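Local coordinates for proximal thread matrix protein 1 (Mytilus galloprovincialis, PDB 4CN9) that probably binds collagen as a matrix protein of the mussel byssus, and carries zinc on a fold with two von Willebrand factor type A domains, at residues V300-R305 and L367-Q372; F257-S262 and N278-I283. All blocks are in the same frame, centred on the assembly; numbering follows the deposited sequence.

Contact 1: V300-R305 and L367-Q372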
ATOM      1  N   VAL A 300       5.062   2.271  22.408  1.00 15.02           N
ATOM      2  CA  VAL A 300       4.437   3.525  22.823  1.00 13.86           C
ATOM      3  C   VAL A 300       3.027   3.172  23.260  1.00 16.43           C
ATOM      4  O   VAL A 300       2.356   2.403  22.594  1.00 18.02           O
ATOM      5  CB  VAL A 300       4.354   4.523  21.654  1.00 15.41           C
ATOM      6  CG1 VAL A 300       3.580   5.784  22.040  1.00 16.12           C
ATOM      7  CG2 VAL A 300       5.747   4.903  21.179  1.00 15.29           C
ATOM      8  N   THR A 301       2.588   3.700  24.390  1.00 15.12           N
ATOM      9  CA  THR A 301       1.210   3.530  24.798  1.00 16.27           C
ATOM     10  C   THR A 301       0.495   4.876  24.840  1.00 18.07           C
ATOM     11  O   THR A 301       1.139   5.936  24.955  1.00 16.71           O
ATOM     12  CB  THR A 301       1.097   2.840  26.167  1.00 18.07           C
ATOM     13  OG1 THR A 301       1.806   3.595  27.144  1.00 21.78           O
ATOM     14  CG2 THR A 301       1.674   1.446  26.110  1.00 18.83           C
ATOM     15  N   PHE A 302      -0.831   4.829  24.742  1.00 15.78           N
ATOM     16  CA  PHE A 302      -1.640   6.041  24.810  1.00 14.42           C
ATOM     17  C   PHE A 302      -2.892   5.857  25.657  1.00 16.84           C
ATOM     18  O   PHE A 302      -3.483   4.788  25.689  1.00 14.40           O
ATOM     19  CB  PHE A 302      -1.982   6.579  23.418  1.00 16.37           C
ATOM     20  CG  PHE A 302      -2.666   5.589  22.517  1.00 17.32           C
ATOM     21  CD1 PHE A 302      -4.049   5.472  22.519  1.00 17.24           C
ATOM     22  CD2 PHE A 302      -1.931   4.796  21.647  1.00 14.79           C
ATOM     23  CE1 PHE A 302      -4.687   4.569  21.690  1.00 17.59           C
ATOM     24  CE2 PHE A 302      -2.557   3.888  20.808  1.00 14.83           C
ATOM     25  CZ  PHE A 302      -3.932   3.765  20.833  1.00 17.26           C
ATOM     26  N   ALA A 303      -3.228   6.907  26.399  1.00 16.37           N
ATOM     27  CA  ALA A 303      -4.484   6.982  27.129  1.00 17.65           C
ATOM     28  C   ALA A 303      -4.941   8.415  26.918  1.00 18.07           C
ATOM     29  O   ALA A 303      -5.271   8.774  25.801  1.00 17.88           O
ATOM     30  CB  ALA A 303      -4.295   6.638  28.586  1.00 19.13           C
ATOM     31  N   ASP A 304      -4.933   9.261  27.938  1.00 16.34           N
ATOM     32  CA  ASP A 304      -5.211  10.678  27.662  1.00 19.22           C
ATOM     33  C   ASP A 304      -4.081  11.313  26.854  1.00 19.03           C
ATOM     34  O   ASP A 304      -4.316  12.214  26.056  1.00 18.57           O
ATOM     35  CB  ASP A 304      -5.446  11.476  28.942  1.00 24.93           C
ATOM     36  CG  ASP A 304      -4.366  11.276  29.952  1.00 29.97           C
ATOM     37  OD1 ASP A 304      -3.861  10.128  30.085  1.00 36.89           O
ATOM     38  OD2 ASP A 304      -4.000  12.282  30.597  1.00 38.01           O
ATOM     39  N   ARG A 305      -2.852  10.846  27.073  1.00 17.78           N
ATOM     40  CA  ARG A 305      -1.691  11.344  26.328  1.00 15.80           C
ATOM     41  C   ARG A 305      -0.859  10.138  25.932  1.00 19.28           C
ATOM     42  O   ARG A 305      -1.352   9.018  26.040  1.00 19.33           O
ATOM     43  CB  ARG A 305      -0.878  12.324  27.188  1.00 17.11           C
ATOM     44  CG  ARG A 305      -1.621  13.632  27.525  1.00 19.71           C
ATOM     45  CD  ARG A 305      -1.845  14.497  26.296  1.00 17.21           C
ATOM     46  NE  ARG A 305      -2.502  15.785  26.606  1.00 23.12           N
ATOM     47  CZ  ARG A 305      -3.816  16.021  26.542  1.00 21.43           C
ATOM     48  NH1 ARG A 305      -4.667  15.063  26.204  1.00 19.69           N
ATOM     49  NH2 ARG A 305      -4.287  17.232  26.827  1.00 26.56           N
ATOM     50  N   LEU A 367      -0.648  -0.405  15.303  1.00 13.32           N
ATOM     51  CA  LEU A 367      -1.469   0.323  16.261  1.00 13.65           C
ATOM     52  C   LEU A 367      -2.704  -0.488  16.651  1.00 17.06           C
ATOM     53  O   LEU A 367      -3.375  -1.090  15.794  1.00 17.72           O
ATOM     54  CB  LEU A 367      -1.884   1.672  15.686  1.00 15.66           C
ATOM     55  CG  LEU A 367      -2.599   2.622  16.651  1.00 20.11           C
ATOM     56  CD1 LEU A 367      -2.184   4.065  16.404  1.00 25.83           C
ATOM     57  CD2 LEU A 367      -4.094   2.470  16.548  1.00 19.12           C
ATOM     58  N   LEU A 368      -2.997  -0.486  17.947  1.00 16.41           N
ATOM     59  CA  LEU A 368      -4.153  -1.179  18.506  1.00 17.93           C
ATOM     60  C   LEU A 368      -4.961  -0.211  19.378  1.00 15.81           C
ATOM     61  O   LEU A 368      -4.403   0.425  20.272  1.00 16.49           O
ATOM     62  CB  LEU A 368      -3.690  -2.361  19.370  1.00 20.01           C
ATOM     63  CG  LEU A 368      -3.079  -3.617  18.746  1.00 23.95           C
ATOM     64  CD1 LEU A 368      -1.677  -3.933  19.275  1.00 33.69           C
ATOM     65  CD2 LEU A 368      -4.034  -4.799  19.019  1.00 26.43           C
ATOM     66  N   THR A 369      -6.265  -0.103  19.133  1.00 15.56           N
ATOM     67  CA  THR A 369      -7.120   0.756  19.961  1.00 15.88           C
ATOM     68  C   THR A 369      -8.509   0.163  20.209  1.00 18.17           C
ATOM     69  O   THR A 369      -9.057  -0.559  19.368  1.00 18.80           O
ATOM     70  CB  THR A 369      -7.307   2.150  19.330  1.00 16.71           C
ATOM     71  OG1 THR A 369      -7.945   3.023  20.274  1.00 18.03           O
ATOM     72  CG2 THR A 369      -8.139   2.066  18.052  1.00 18.17           C
ATOM     73  N   ASP A 370      -9.061   0.493  21.372  1.00 16.77           N
ATOM     74  CA  ASP A 370     -10.423   0.145  21.735  1.00 19.63           C
ATOM     75  C   ASP A 370     -11.295   1.406  21.911  1.00 20.77           C
ATOM     76  O   ASP A 370     -12.403   1.321  22.408  1.00 20.62           O
ATOM     77  CB  ASP A 370     -10.443  -0.721  23.013  1.00 22.48           C
ATOM     78  CG  ASP A 370     -10.587   0.098  24.323  1.00 31.55           C
ATOM     79  OD1 ASP A 370     -10.052   1.233  24.445  1.00 29.81           O
ATOM     80  OD2 ASP A 370     -11.245  -0.426  25.259  1.00 29.78           O
ATOM     81  N   GLY A 371     -10.799   2.562  21.480  1.00 21.07           N
ATOM     82  CA  GLY A 371     -11.559   3.799  21.589  1.00 19.58           C
ATOM     83  C   GLY A 371     -11.345   4.769  20.441  1.00 19.22           C
ATOM     84  O   GLY A 371     -10.464   4.579  19.610  1.00 18.73           O
ATOM     85  N   GLN A 372     -12.135   5.839  20.413  1.00 19.60           N
ATOM     86  CA  GLN A 372     -11.969   6.856  19.381  1.00 20.21           C
ATOM     87  C   GLN A 372     -10.977   7.923  19.843  1.00 16.30           C
ATOM     88  O   GLN A 372     -10.763   8.107  21.035  1.00 18.97           O
ATOM     89  CB  GLN A 372     -13.317   7.483  19.011  1.00 19.95           C
ATOM     90  CG  GLN A 372     -13.831   8.529  19.981  1.00 21.63           C
ATOM     91  CD  GLN A 372     -14.708   7.934  21.067  1.00 30.43           C
ATOM     92  OE1 GLN A 372     -14.405   6.872  21.618  1.00 24.77           O
ATOM     93  NE2 GLN A 372     -15.808   8.624  21.385  1.00 26.39           N
TER
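Phe-302 meets Leu-367, Leu-368 and Thr-369 from two strands away. Before it, Val-300 is hydrogen-bonded through its backbone to strand 253-260, which lies between the segments. Their strand axes are 9.2 Å apart and nearly parallel at 23°. CB of Phe-302 points toward 367-372, and a chi1 of 56° carries the ring across Val-258 and Asp-260 to Leu-368 and Thr-369. Phe-302 CZ comes 3.4 Å from the backbone O of Leu-368. Phe-302 CE2 lies 4.3 Å from Leu-367 CG. Thr-369 is at the ring edge, its OG1 in the ring plane 3.9 Å from Phe-302 CE1. Thr-369 OG1 donates to the backbone O of Gly-371 at 3.0 Å. A valine in place of Thr-369 would probably leave that carbonyl without its hydroxyl partner and the turn less firmly held. These strands belong to the open alpha/beta sheet of the second von Willebrand factor type A domain. By sequence Asp-370 matches Asp-174, a zinc ligand in the first domain; here its OD2 is hydrogen-bonded to Ser-264 OG. Past Phe-302 the chain turns, with Ala-303 N bonded to Arg-305 O at 2.8 Å. Arg-305 NH1 reaches back to the backbone O of Asp-304.

Contact 2: F257-S262 and N278-I283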
ATOM      1  N   PHE A 257       5.119  -0.971  18.365  1.00 14.79           N
ATOM      2  CA  PHE A 257       3.754  -1.184  18.832  1.00 13.38           C
ATOM      3  C   PHE A 257       3.274   0.108  19.462  1.00 15.37           C
ATOM      4  O   PHE A 257       3.909   0.634  20.367  1.00 15.96           O
ATOM      5  CB  PHE A 257       3.679  -2.279  19.889  1.00 15.79           C
ATOM      6  CG  PHE A 257       4.008  -3.647  19.371  1.00 14.70           C
ATOM      7  CD1 PHE A 257       3.132  -4.305  18.540  1.00 19.42           C
ATOM      8  CD2 PHE A 257       5.185  -4.271  19.740  1.00 16.84           C
ATOM      9  CE1 PHE A 257       3.437  -5.573  18.066  1.00 20.33           C
ATOM     10  CE2 PHE A 257       5.496  -5.542  19.280  1.00 19.79           C
ATOM     11  CZ  PHE A 257       4.620  -6.191  18.439  1.00 15.76           C
ATOM     12  N   VAL A 258       2.158   0.615  18.974  1.00 15.54           N
ATOM     13  CA  VAL A 258       1.568   1.819  19.521  1.00 14.28           C
ATOM     14  C   VAL A 258       0.202   1.402  20.013  1.00 14.87           C
ATOM     15  O   VAL A 258      -0.719   1.204  19.206  1.00 14.84           O
ATOM     16  CB  VAL A 258       1.435   2.903  18.455  1.00 16.42           C
ATOM     17  CG1 VAL A 258       0.778   4.148  19.035  1.00 17.10           C
ATOM     18  CG2 VAL A 258       2.816   3.229  17.863  1.00 15.02           C
ATOM     19  N   PHE A 259       0.072   1.208  21.318  1.00 14.48           N
ATOM     20  CA  PHE A 259      -1.163   0.636  21.828  1.00 16.32           C
ATOM     21  C   PHE A 259      -1.847   1.318  23.013  1.00 17.54           C
ATOM     22  O   PHE A 259      -1.233   1.991  23.837  1.00 14.91           O
ATOM     23  CB  PHE A 259      -1.006  -0.855  22.091  1.00 18.45           C
ATOM     24  CG  PHE A 259      -0.117  -1.213  23.229  1.00 19.90           C
ATOM     25  CD1 PHE A 259      -0.632  -1.352  24.518  1.00 26.08           C
ATOM     26  CD2 PHE A 259       1.224  -1.518  23.013  1.00 25.54           C
ATOM     27  CE1 PHE A 259       0.190  -1.726  25.578  1.00 26.91           C
ATOM     28  CE2 PHE A 259       2.051  -1.897  24.066  1.00 24.98           C
ATOM     29  CZ  PHE A 259       1.536  -2.003  25.351  1.00 26.53           C
ATOM     30  N   ASP A 260      -3.159   1.106  23.014  1.00 17.01           N
ATOM     31  CA  ASP A 260      -4.122   1.632  23.952  1.00 18.50           C
ATOM     32  C   ASP A 260      -3.822   1.104  25.347  1.00 20.21           C
ATOM     33  O   ASP A 260      -3.695  -0.105  25.547  1.00 20.53           O
ATOM     34  CB  ASP A 260      -5.493   1.157  23.461  1.00 18.14           C
ATOM     35  CG  ASP A 260      -6.653   1.676  24.267  1.00 21.27           C
ATOM     36  OD1 ASP A 260      -6.469   2.297  25.338  1.00 20.81           O
ATOM     37  OD2 ASP A 260      -7.792   1.438  23.790  1.00 22.18           O
ATOM     38  N   ALA A 261      -3.684   2.021  26.302  1.00 17.00           N
ATOM     39  CA  ALA A 261      -3.465   1.650  27.703  1.00 19.43           C
ATOM     40  C   ALA A 261      -4.500   2.301  28.617  1.00 22.63           C
ATOM     41  O   ALA A 261      -4.277   2.440  29.819  1.00 26.76           O
ATOM     42  CB  ALA A 261      -2.052   2.018  28.145  1.00 22.17           C
ATOM     43  N   SER A 262      -5.627   2.680  28.025  1.00 20.56           N
ATOM     44  CA  SER A 262      -6.782   3.230  28.730  1.00 21.93           C
ATOM     45  C   SER A 262      -7.404   2.252  29.729  1.00 25.69           C
ATOM     46  O   SER A 262      -7.334   1.036  29.564  1.00 21.67           O
ATOM     47  CB  SER A 262      -7.859   3.614  27.704  1.00 25.08           C
ATOM     48  OG  SER A 262      -9.120   3.791  28.331  1.00 37.35           O
ATOM     49  N   ASN A 278      -0.211 -10.529  25.062  1.00 21.50           N
ATOM     50  CA  ASN A 278       0.165 -11.822  24.501  1.00 21.50           C
ATOM     51  C   ASN A 278       0.187 -11.764  22.978  1.00 20.59           C
ATOM     52  O   ASN A 278       1.029 -12.383  22.341  1.00 21.37           O
ATOM     53  CB  ASN A 278      -0.786 -12.925  24.962  1.00 22.10           C
ATOM     54  CG  ASN A 278      -0.630 -13.268  26.443  1.00 24.84           C
ATOM     55  OD1 ASN A 278       0.278 -12.784  27.127  1.00 24.60           O
ATOM     56  ND2 ASN A 278      -1.516 -14.125  26.937  1.00 24.68           N
ATOM     57  N   PHE A 279      -0.739 -11.009  22.395  1.00 18.98           N
ATOM     58  CA  PHE A 279      -0.784 -10.847  20.945  1.00 22.50           C
ATOM     59  C   PHE A 279       0.524 -10.216  20.460  1.00 18.03           C
ATOM     60  O   PHE A 279       1.155 -10.706  19.531  1.00 18.09           O
ATOM     61  CB  PHE A 279      -2.019 -10.011  20.585  1.00 19.33           C
ATOM     62  CG  PHE A 279      -2.144  -9.640  19.129  1.00 16.99           C
ATOM     63  CD1 PHE A 279      -2.574 -10.559  18.199  1.00 19.00           C
ATOM     64  CD2 PHE A 279      -1.910  -8.346  18.712  1.00 19.28           C
ATOM     65  CE1 PHE A 279      -2.724 -10.211  16.872  1.00 21.87           C
ATOM     66  CE2 PHE A 279      -2.066  -7.988  17.376  1.00 18.44           C
ATOM     67  CZ  PHE A 279      -2.480  -8.918  16.466  1.00 19.73           C
ATOM     68  N   MET A 280       0.959  -9.149  21.115  1.00 18.11           N
ATOM     69  CA  MET A 280       2.200  -8.487  20.731  1.00 16.51           C
ATOM     70  C   MET A 280       3.438  -9.362  20.958  1.00 18.19           C
ATOM     71  O   MET A 280       4.341  -9.404  20.116  1.00 16.58           O
ATOM     72  CB  MET A 280       2.318  -7.157  21.470  1.00 18.55           C
ATOM     73  CG  MET A 280       1.227  -6.207  21.042  1.00 21.11           C
ATOM     74  SD  MET A 280       1.266  -4.606  21.836  1.00 30.39           S
ATOM     75  CE  MET A 280       1.065  -5.068  23.559  1.00 22.14           C
ATOM     76  N   LYS A 281       3.481 -10.063  22.088  1.00 19.32           N
ATOM     77  CA  LYS A 281       4.565 -11.008  22.353  1.00 21.94           C
ATOM     78  C   LYS A 281       4.621 -12.134  21.310  1.00 19.65           C
ATOM     79  O   LYS A 281       5.705 -12.541  20.899  1.00 20.41           O
ATOM     80  CB  LYS A 281       4.429 -11.580  23.770  1.00 21.52           C
ATOM     81  CG  LYS A 281       4.790 -10.574  24.835  1.00 22.86           C
ATOM     82  CD  LYS A 281       4.063 -10.822  26.149  1.00 33.09           C
ATOM     83  CE  LYS A 281       4.223 -12.240  26.603  1.00 31.66           C
ATOM     84  NZ  LYS A 281       3.430 -12.570  27.815  1.00 31.65           N
ATOM     85  N   ASP A 282       3.461 -12.629  20.878  1.00 18.17           N
ATOM     86  CA  ASP A 282       3.413 -13.661  19.848  1.00 18.39           C
ATOM     87  C   ASP A 282       3.980 -13.156  18.522  1.00 21.39           C
ATOM     88  O   ASP A 282       4.668 -13.886  17.814  1.00 19.11           O
ATOM     89  CB  ASP A 282       1.992 -14.200  19.654  1.00 23.28           C
ATOM     90  CG  ASP A 282       1.524 -15.069  20.827  1.00 29.23           C
ATOM     91  OD1 ASP A 282       2.357 -15.401  21.687  1.00 25.45           O
ATOM     92  OD2 ASP A 282       0.321 -15.412  20.889  1.00 31.31           O
ATOM     93  N   ILE A 283       3.728 -11.891  18.208  1.00 19.20           N
ATOM     94  CA  ILE A 283       4.286 -11.272  17.012  1.00 16.25           C
ATOM     95  C   ILE A 283       5.798 -11.193  17.092  1.00 14.69           C
ATOM     96  O   ILE A 283       6.507 -11.523  16.134  1.00 20.35           O
ATOM     97  CB  ILE A 283       3.664  -9.872  16.793  1.00 16.58           C
ATOM     98  CG1 ILE A 283       2.198 -10.052  16.400  1.00 19.45           C
ATOM     99  CG2 ILE A 283       4.435  -9.077  15.727  1.00 16.66           C
ATOM    100  CD1 ILE A 283       1.417  -8.789  16.402  1.00 17.37           C
TER
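Met-280 packs against both Phe-257 and Phe-259, joining helix 272-285 to the sheet. The segments run almost antiparallel, at 169°, within a beta-alpha-beta unit of the von Willebrand factor type A domain. The tight part is the methionine. Its CB stands over the centre of one face of the Phe-257 ring, 3.9 Å from the centroid, in a CH-pi contact. The chain extends at chi2 and then bends at chi3 (-61°), which brings CE over one face of Phe-259, 3.5 Å from that centroid. SD lies obliquely to both rings, a Met-aromatic contact with each; it is 3.3 Å from Phe-259 CD2. Ile-283 adds CG2 at the edge of the Phe-257 ring, 4.0 Å from CZ. The far side of the helix is looser. Lys-281 points away from the strand and is partly exposed. Its NZ donates to OD1 of Asn-278 at 3.2 Å and forms a salt bridge with Asp-326. Asp-282 is exposed to solvent. Within 278-283 the helix appears amphipathic. Between the segments the hold is mainly apolar, made of dispersion and sulfur-aromatic contacts, so it should depend on shape fit more than on charge.

Contact 2 comes first along the chain. Segment 257-262 is the end of strand 253-260 and the residues just after it. Fifteen residues, the last six already in helix 272-285, lead to 278-283. That loop is closed before contact 1 begins at 300-305, where strand 295-302 ends. Contact 1 then closes a longer loop, with 61 residues between its segments, at 367-372. The two are in series; they neither nest nor cross. They meet at strand 253-260, which neighbours both strands of contact 1. Phe-302 O is 2.8 Å from Ala-261 N, a probable hydrogen bond. Contact 2 ties a helix to this strand, and contact 1 bridges the strands beside it, all in one von Willebrand factor type A domain.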